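Local coordinates for protein trypsin inhibitor BGIT (Momordica charantia, PDB 1VBW) that inhibits serine proteases of the trypsin type as a member of the potato type I inhibitor family, at residues V38-T43 / R52-E57. Numbering follows the deposited sequence.
Sequences VGSGAT and RVWVTE
The backbone of Val38-Thr43 runs back over strand residues 52-55, the end-to-end directions 158° apart, and meets it directly at Val38 N, which donates a nearly straight bond to Val55 O (2.8 Å). In the fold of the potato type I inhibitors this is the start of the long loop joining the parallel strands 32-37 and 50-55, which in this family carries the protease-binding site; here it illustrates how side chains of a strand, Trp54 and Arg52, can pack against an exposed loop. In Trp54, CG is anti to the carbonyl carbon (chi1 -67°); chi2 (101°) then turns the indole, and the six-membered ring meets residues 38-42 with its rim atoms. Trp54 CE3 lies 3.8 Å from Val38 CA and Trp54 CH2 4.0 Å from Ala42 CB, with Gly41 N at the ring edge. Ser40 OG approaches Trp54 CZ3 but bonds to Lys37 O. Farther along, Arg52 stretches out, extended from CG to NE, and Ala42 CB sits 3.3 Å above the centre of its guanidinium. Arg52 NH2 donates to Thr43 O on a lone pair (2.9 Å), while Arg52 NH1 adds a weak bond to the same oxygen. An alanine in place of Arg52 would probably leave Thr43 O without its two guanidinium donors and open a gap beside the Ala42 methyl. Thr43 OG1, whose stronger partner is Asp45 OD2, takes a weak bond from Arg52 NH2 at 3.1 Å, in the guanidinium plane.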
ATOM      1  N   VAL A  38      -2.037 -10.008  -5.543  1.00  7.92           N
ATOM      2  CA  VAL A  38      -1.202  -9.968  -6.739  1.00  8.33           C
ATOM      3  C   VAL A  38      -1.923 -10.663  -7.901  1.00  8.49           C
ATOM      4  O   VAL A  38      -2.498 -11.741  -7.716  1.00 10.31           O
ATOM      5  CB  VAL A  38       0.131 -10.697  -6.416  0.80  9.48           C
ATOM      6  CG1 VAL A  38       0.886 -11.014  -7.711  0.80 10.53           C
ATOM      7  CG2 VAL A  38       0.940  -9.876  -5.447  0.80 10.50           C
ATOM      8  N   GLY A  39      -1.908  -9.993  -9.058  1.00 10.15           N
ATOM      9  CA  GLY A  39      -2.495 -10.529 -10.256  1.00 12.31           C
ATOM     10  C   GLY A  39      -3.938 -10.176 -10.461  1.00 10.89           C
ATOM     11  O   GLY A  39      -4.510 -10.542 -11.513  1.00 14.89           O
ATOM     12  N   SER A  40      -4.560  -9.491  -9.510  1.00  8.80           N
ATOM     13  CA  SER A  40      -5.983  -9.230  -9.702  0.53  8.59           C
ATOM     14  C   SER A  40      -6.282  -7.897 -10.392  1.00 10.46           C
ATOM     15  O   SER A  40      -7.476  -7.740 -10.762  1.00 12.49           O
ATOM     16  CB  SER A  40      -6.697  -9.246  -8.362  0.53 10.85           C
ATOM     17  OG  SER A  40      -6.276  -8.143  -7.571  0.53 10.42           O
ATOM     18  N   GLY A  41      -5.281  -7.091 -10.625  1.00 11.56           N
ATOM     19  CA  GLY A  41      -5.706  -5.901 -11.430  1.00 10.34           C
ATOM     20  C   GLY A  41      -6.294  -4.804 -10.561  1.00 11.38           C
ATOM     21  O   GLY A  41      -7.013  -5.009  -9.565  1.00 16.88           O
ATOM     22  N   ALA A  42      -6.046  -3.592 -10.966  1.00 12.32           N
ATOM     23  CA  ALA A  42      -6.532  -2.387 -10.262  1.00 11.24           C
ATOM     24  C   ALA A  42      -6.413  -1.256 -11.267  1.00  9.32           C
ATOM     25  O   ALA A  42      -5.610  -1.315 -12.210  1.00  9.32           O
ATOM     26  CB  ALA A  42      -5.719  -2.095  -9.021  1.00 13.51           C
ATOM     27  N   THR A  43      -7.208  -0.198 -11.077  1.00  9.64           N
ATOM     28  CA  THR A  43      -7.252   0.869 -12.081  1.00  9.48           C
ATOM     29  C   THR A  43      -5.898   1.450 -12.312  1.00  8.86           C
ATOM     30  O   THR A  43      -5.127   1.760 -11.401  1.00 10.99           O
ATOM     31  CB  THR A  43      -8.191   2.039 -11.737  0.62 10.18           C
ATOM     32  OG1 THR A  43      -7.806   2.563 -10.472  0.62 11.04           O
ATOM     33  CG2 THR A  43      -9.646   1.566 -11.728  0.62 14.58           C
ATOM     34  N   ARG A  52      -1.803   0.995  -2.684  1.00  6.31           N
ATOM     35  CA  ARG A  52      -2.092  -0.418  -2.922  1.00  6.66           C
ATOM     36  C   ARG A  52      -1.108  -1.300  -2.183  1.00  6.20           C
ATOM     37  O   ARG A  52       0.108  -1.079  -2.297  1.00  7.75           O
ATOM     38  CB  ARG A  52      -2.078  -0.694  -4.421  1.00  8.38           C
ATOM     39  CG  ARG A  52      -3.262   0.030  -5.071  1.00 12.76           C
ATOM     40  CD  ARG A  52      -3.332  -0.130  -6.542  1.00 19.11           C
ATOM     41  NE  ARG A  52      -4.660   0.363  -6.936  1.00 16.30           N
ATOM     42  CZ  ARG A  52      -4.609   0.975  -8.142  1.00 14.04           C
ATOM     43  NH1 ARG A  52      -3.428   1.013  -8.699  1.00 24.62           N
ATOM     44  NH2 ARG A  52      -5.734   1.384  -8.565  1.00 14.94           N
ATOM     45  N   VAL A  53      -1.609  -2.271  -1.488  1.00  5.68           N
ATOM     46  CA  VAL A  53      -0.839  -3.249  -0.766  1.00  5.91           C
ATOM     47  C   VAL A  53      -1.082  -4.603  -1.439  1.00  5.44           C
ATOM     48  O   VAL A  53      -2.110  -5.207  -1.227  1.00  6.25           O
ATOM     49  CB  VAL A  53      -1.182  -3.280   0.716  1.00  6.06           C
ATOM     50  CG1 VAL A  53      -0.323  -4.319   1.436  1.00  6.98           C
ATOM     51  CG2 VAL A  53      -0.973  -1.893   1.348  1.00  7.29           C
ATOM     52  N   TRP A  54      -0.106  -4.986  -2.285  1.00  5.83           N
ATOM     53  CA  TRP A  54      -0.253  -6.186  -3.091  1.00  5.83           C
ATOM     54  C   TRP A  54       0.196  -7.404  -2.280  1.00  5.78           C
ATOM     55  O   TRP A  54       1.333  -7.415  -1.809  1.00  7.23           O
ATOM     56  CB  TRP A  54       0.590  -6.076  -4.347  1.00  6.81           C
ATOM     57  CG  TRP A  54       0.116  -5.012  -5.297  1.00  6.83           C
ATOM     58  CD1 TRP A  54       0.634  -3.749  -5.469  1.00  7.80           C
ATOM     59  CD2 TRP A  54      -0.942  -5.174  -6.243  1.00  7.20           C
ATOM     60  NE1 TRP A  54      -0.078  -3.093  -6.466  1.00  8.84           N
ATOM     61  CE2 TRP A  54      -1.042  -3.948  -6.958  1.00  7.72           C
ATOM     62  CE3 TRP A  54      -1.810  -6.201  -6.566  1.00  8.53           C
ATOM     63  CZ2 TRP A  54      -2.001  -3.745  -7.968  1.00  8.95           C
ATOM     64  CZ3 TRP A  54      -2.754  -6.016  -7.570  1.00  9.78           C
ATOM     65  CH2 TRP A  54      -2.817  -4.802  -8.251  1.00 10.08           C
ATOM     66  N   VAL A  55      -0.682  -8.387  -2.157  1.00  6.21           N
ATOM     67  CA  VAL A  55      -0.425  -9.510  -1.249  1.00  6.32           C
ATOM     68  C   VAL A  55      -0.516 -10.833  -2.006  1.00  6.83           C
ATOM     69  O   VAL A  55      -1.177 -11.012  -3.033  1.00  7.75           O
ATOM     70  CB  VAL A  55      -1.376  -9.523  -0.072  1.00  6.85           C
ATOM     71  CG1 VAL A  55      -1.169  -8.277   0.808  1.00  7.65           C
ATOM     72  CG2 VAL A  55      -2.819  -9.677  -0.469  1.00  8.02           C
ATOM     73  N   THR A  56       0.178 -11.829  -1.415  1.00  7.50           N
ATOM     74  CA  THR A  56       0.071 -13.214  -1.860  1.00  8.45           C
ATOM     75  C   THR A  56      -1.283 -13.791  -1.432  1.00  8.16           C
ATOM     76  O   THR A  56      -2.071 -13.205  -0.701  1.00  8.74           O
ATOM     77  CB  THR A  56       1.189 -14.066  -1.254  1.00  8.60           C
ATOM     78  OG1 THR A  56       0.878 -14.218   0.141  1.00  8.01           O
ATOM     79  CG2 THR A  56       2.552 -13.477  -1.475  1.00 10.01           C
ATOM     80  N   GLU A  57      -1.501 -15.054  -1.827  1.00 10.49           N
ATOM     81  CA  GLU A  57      -2.696 -15.802  -1.406  1.00 11.93           C
ATOM     82  C   GLU A  57      -2.753 -16.024   0.090  1.00 10.83           C
ATOM     83  O   GLU A  57      -3.825 -16.302   0.641  1.00 16.92           O
ATOM     84  CB  GLU A  57      -2.685 -17.088  -2.264  0.55 16.12           C
ATOM     85  CG  GLU A  57      -1.481 -18.009  -2.156  0.55 22.64           C
ATOM     86  CD  GLU A  57      -0.148 -17.542  -2.704  0.55 31.18           C
ATOM     87  OE1 GLU A  57      -0.073 -16.549  -3.494  0.55 26.11           O
ATOM     88  OE2 GLU A  57       0.928 -18.087  -2.342  0.55 51.41           O
TER